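Local structure of crustacyanin-C1 subunit (1I4U) at residues Asn29-Val34 / Thr110-Tyr115. The protein binds the carotenoid astaxanthin, giving the lobster carapace its blue colour, as a lipocalin subunit of the oligomeric crustacyanins. Numbering follows the deposited sequence.
Sequences NSYAGV and TDYSNY
The Tyr112 ring leans on the backbone of Ser30 and Tyr31, with Tyr31 CA in plane at its edge, and no hydrogen bond joins the two segments. Tyr112 CG stands anti to its carbonyl carbon (chi1 -60°), which turns the ring onto Ser30 and Tyr31. Tyr112 CD1 lies 3.7 Å from Ser30 O and 3.9 Å from Ser30 CB. Further out, Tyr112 CE1 meets Tyr31 CB at 4.0 Å; the two tyrosine side chains cross at about a right angle. Tyr31 carries CG opposite its own backbone N (chi1 -165°), which sends its ring past Tyr112 toward Ala116 and Leu118 of strand 115-123. One face of the Tyr112 ring takes Thr110 CG2, 3.6 Å above the plane and near the rim. An alanine in place of Tyr112 would remove this ring and is likely to leave Ser30 CB, Tyr31 CB and Thr110 CG2 without their shared apolar partner.

The loop behind the ring is internally braced. Thr110 OG1 accepts from Tyr112 N at 3.0 Å, an ST turn, and Asp111 OD1 receives Asn114 N (2.8 Å), an Asx motif.

The contact thus sets helix 28-31, which leads into barrel strand 33-41, against the connection between strands 102-110 and 115-123; Arg138 bridges both sides, bonding to Tyr112 O, Ala32 O and Val34 O.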
loop_
_atom_site.group_PDB
_atom_site.type_symbol
_atom_site.label_atom_id
_atom_site.label_comp_id
_atom_site.label_asym_id
_atom_site.label_seq_id
_atom_site.Cartn_x
_atom_site.Cartn_y
_atom_site.Cartn_z
ATOM N N ASN A 29 -12.444 -21.220 4.468
ATOM C CA ASN A 29 -13.369 -21.211 5.604
ATOM C C ASN A 29 -12.624 -21.599 6.847
ATOM O O ASN A 29 -12.905 -21.148 7.955
ATOM C CB ASN A 29 -14.490 -22.172 5.271
ATOM C CG ASN A 29 -15.624 -21.531 4.482
ATOM O OD1 ASN A 29 -16.345 -20.683 5.014
ATOM N ND2 ASN A 29 -15.815 -21.931 3.217
ATOM N N SER A 30 -11.627 -22.481 6.708
ATOM C CA SER A 30 -10.868 -22.872 7.890
ATOM C C SER A 30 -9.943 -21.773 8.394
ATOM O O SER A 30 -9.460 -21.891 9.526
ATOM C CB SER A 30 -10.070 -24.146 7.597
ATOM O OG SER A 30 -10.941 -25.267 7.411
ATOM N N TYR A 31 -9.658 -20.786 7.581
ATOM C CA TYR A 31 -8.841 -19.644 7.979
ATOM C C TYR A 31 -9.648 -18.535 8.647
ATOM O O TYR A 31 -9.105 -17.620 9.257
ATOM C CB TYR A 31 -8.079 -19.094 6.755
ATOM C CG TYR A 31 -6.954 -18.158 7.123
ATOM C CD1 TYR A 31 -5.752 -18.572 7.689
ATOM C CD2 TYR A 31 -7.124 -16.792 6.872
ATOM C CE1 TYR A 31 -4.754 -17.689 8.005
ATOM C CE2 TYR A 31 -6.092 -15.921 7.200
ATOM C CZ TYR A 31 -4.918 -16.354 7.761
ATOM O OH TYR A 31 -3.935 -15.440 8.083
ATOM N N ALA A 32 -10.964 -18.645 8.518
ATOM C CA ALA A 32 -11.853 -17.625 9.118
ATOM C C ALA A 32 -11.878 -17.793 10.643
ATOM O O ALA A 32 -11.273 -18.683 11.214
ATOM C CB ALA A 32 -13.213 -17.683 8.512
ATOM N N GLY A 33 -12.566 -16.874 11.297
ATOM C CA GLY A 33 -12.677 -16.869 12.736
ATOM C C GLY A 33 -11.665 -15.875 13.322
ATOM O O GLY A 33 -11.199 -14.914 12.675
ATOM N N VAL A 34 -11.328 -16.130 14.579
ATOM C CA VAL A 34 -10.537 -15.182 15.371
ATOM C C VAL A 34 -9.093 -15.609 15.428
ATOM O O VAL A 34 -8.788 -16.757 15.762
ATOM C CB VAL A 34 -11.149 -15.052 16.779
ATOM C CG1 VAL A 34 -10.292 -14.122 17.645
ATOM C CG2 VAL A 34 -12.574 -14.536 16.671
ATOM N N THR A 110 0.553 -22.280 7.726
ATOM C CA THR A 110 -0.490 -22.320 8.732
ATOM C C THR A 110 -0.970 -23.767 8.921
ATOM O O THR A 110 -0.934 -24.544 7.967
ATOM C CB THR A 110 -1.670 -21.421 8.392
ATOM O OG1 THR A 110 -2.642 -21.421 9.458
ATOM C CG2 THR A 110 -2.398 -21.895 7.150
ATOM N N ASP A 111 -1.419 -24.069 10.115
ATOM C CA ASP A 111 -2.147 -25.320 10.367
ATOM C C ASP A 111 -3.625 -25.045 10.590
ATOM O O ASP A 111 -4.322 -26.008 10.959
ATOM C CB ASP A 111 -1.539 -26.124 11.512
ATOM C CG ASP A 111 -1.804 -25.533 12.879
ATOM O OD1 ASP A 111 -2.281 -24.387 12.932
ATOM O OD2 ASP A 111 -1.509 -26.240 13.875
ATOM N N TYR A 112 -4.107 -23.820 10.445
ATOM C CA TYR A 112 -5.472 -23.364 10.574
ATOM C C TYR A 112 -6.016 -23.396 12.008
ATOM O O TYR A 112 -6.794 -22.500 12.333
ATOM C CB TYR A 112 -6.497 -24.105 9.680
ATOM C CG TYR A 112 -6.090 -23.899 8.232
ATOM C CD1 TYR A 112 -6.426 -22.732 7.597
ATOM C CD2 TYR A 112 -5.364 -24.836 7.548
ATOM C CE1 TYR A 112 -6.056 -22.521 6.295
ATOM C CE2 TYR A 112 -4.971 -24.638 6.218
ATOM C CZ TYR A 112 -5.328 -23.458 5.591
ATOM O OH TYR A 112 -4.988 -23.172 4.277
ATOM N N SER A 113 -5.656 -24.392 12.790
ATOM C CA SER A 113 -6.190 -24.548 14.141
ATOM C C SER A 113 -5.299 -24.017 15.240
ATOM O O SER A 113 -5.827 -23.899 16.372
ATOM C CB SER A 113 -6.515 -26.012 14.377
ATOM O OG SER A 113 -5.422 -26.786 14.234
ATOM N N ASN A 114 -4.024 -23.705 15.020
ATOM C CA ASN A 114 -3.168 -23.206 16.082
ATOM C C ASN A 114 -2.459 -21.910 15.688
ATOM O O ASN A 114 -2.431 -20.955 16.471
ATOM C CB ASN A 114 -2.119 -24.238 16.482
ATOM C CG ASN A 114 -2.801 -25.462 17.056
ATOM O OD1 ASN A 114 -3.164 -25.443 18.245
ATOM N ND2 ASN A 114 -3.011 -26.450 16.237
ATOM N N TYR A 115 -1.836 -21.895 14.494
ATOM C CA TYR A 115 -0.953 -20.788 14.155
ATOM C C TYR A 115 -1.035 -20.431 12.697
ATOM O O TYR A 115 -1.391 -21.262 11.874
ATOM C CB TYR A 115 0.503 -21.198 14.537
ATOM C CG TYR A 115 1.098 -22.207 13.609
ATOM C CD1 TYR A 115 0.816 -23.560 13.772
ATOM C CD2 TYR A 115 1.911 -21.832 12.549
ATOM C CE1 TYR A 115 1.346 -24.505 12.934
ATOM C CE2 TYR A 115 2.431 -22.779 11.705
ATOM C CZ TYR A 115 2.146 -24.104 11.895
ATOM O OH TYR A 115 2.638 -25.104 11.068
#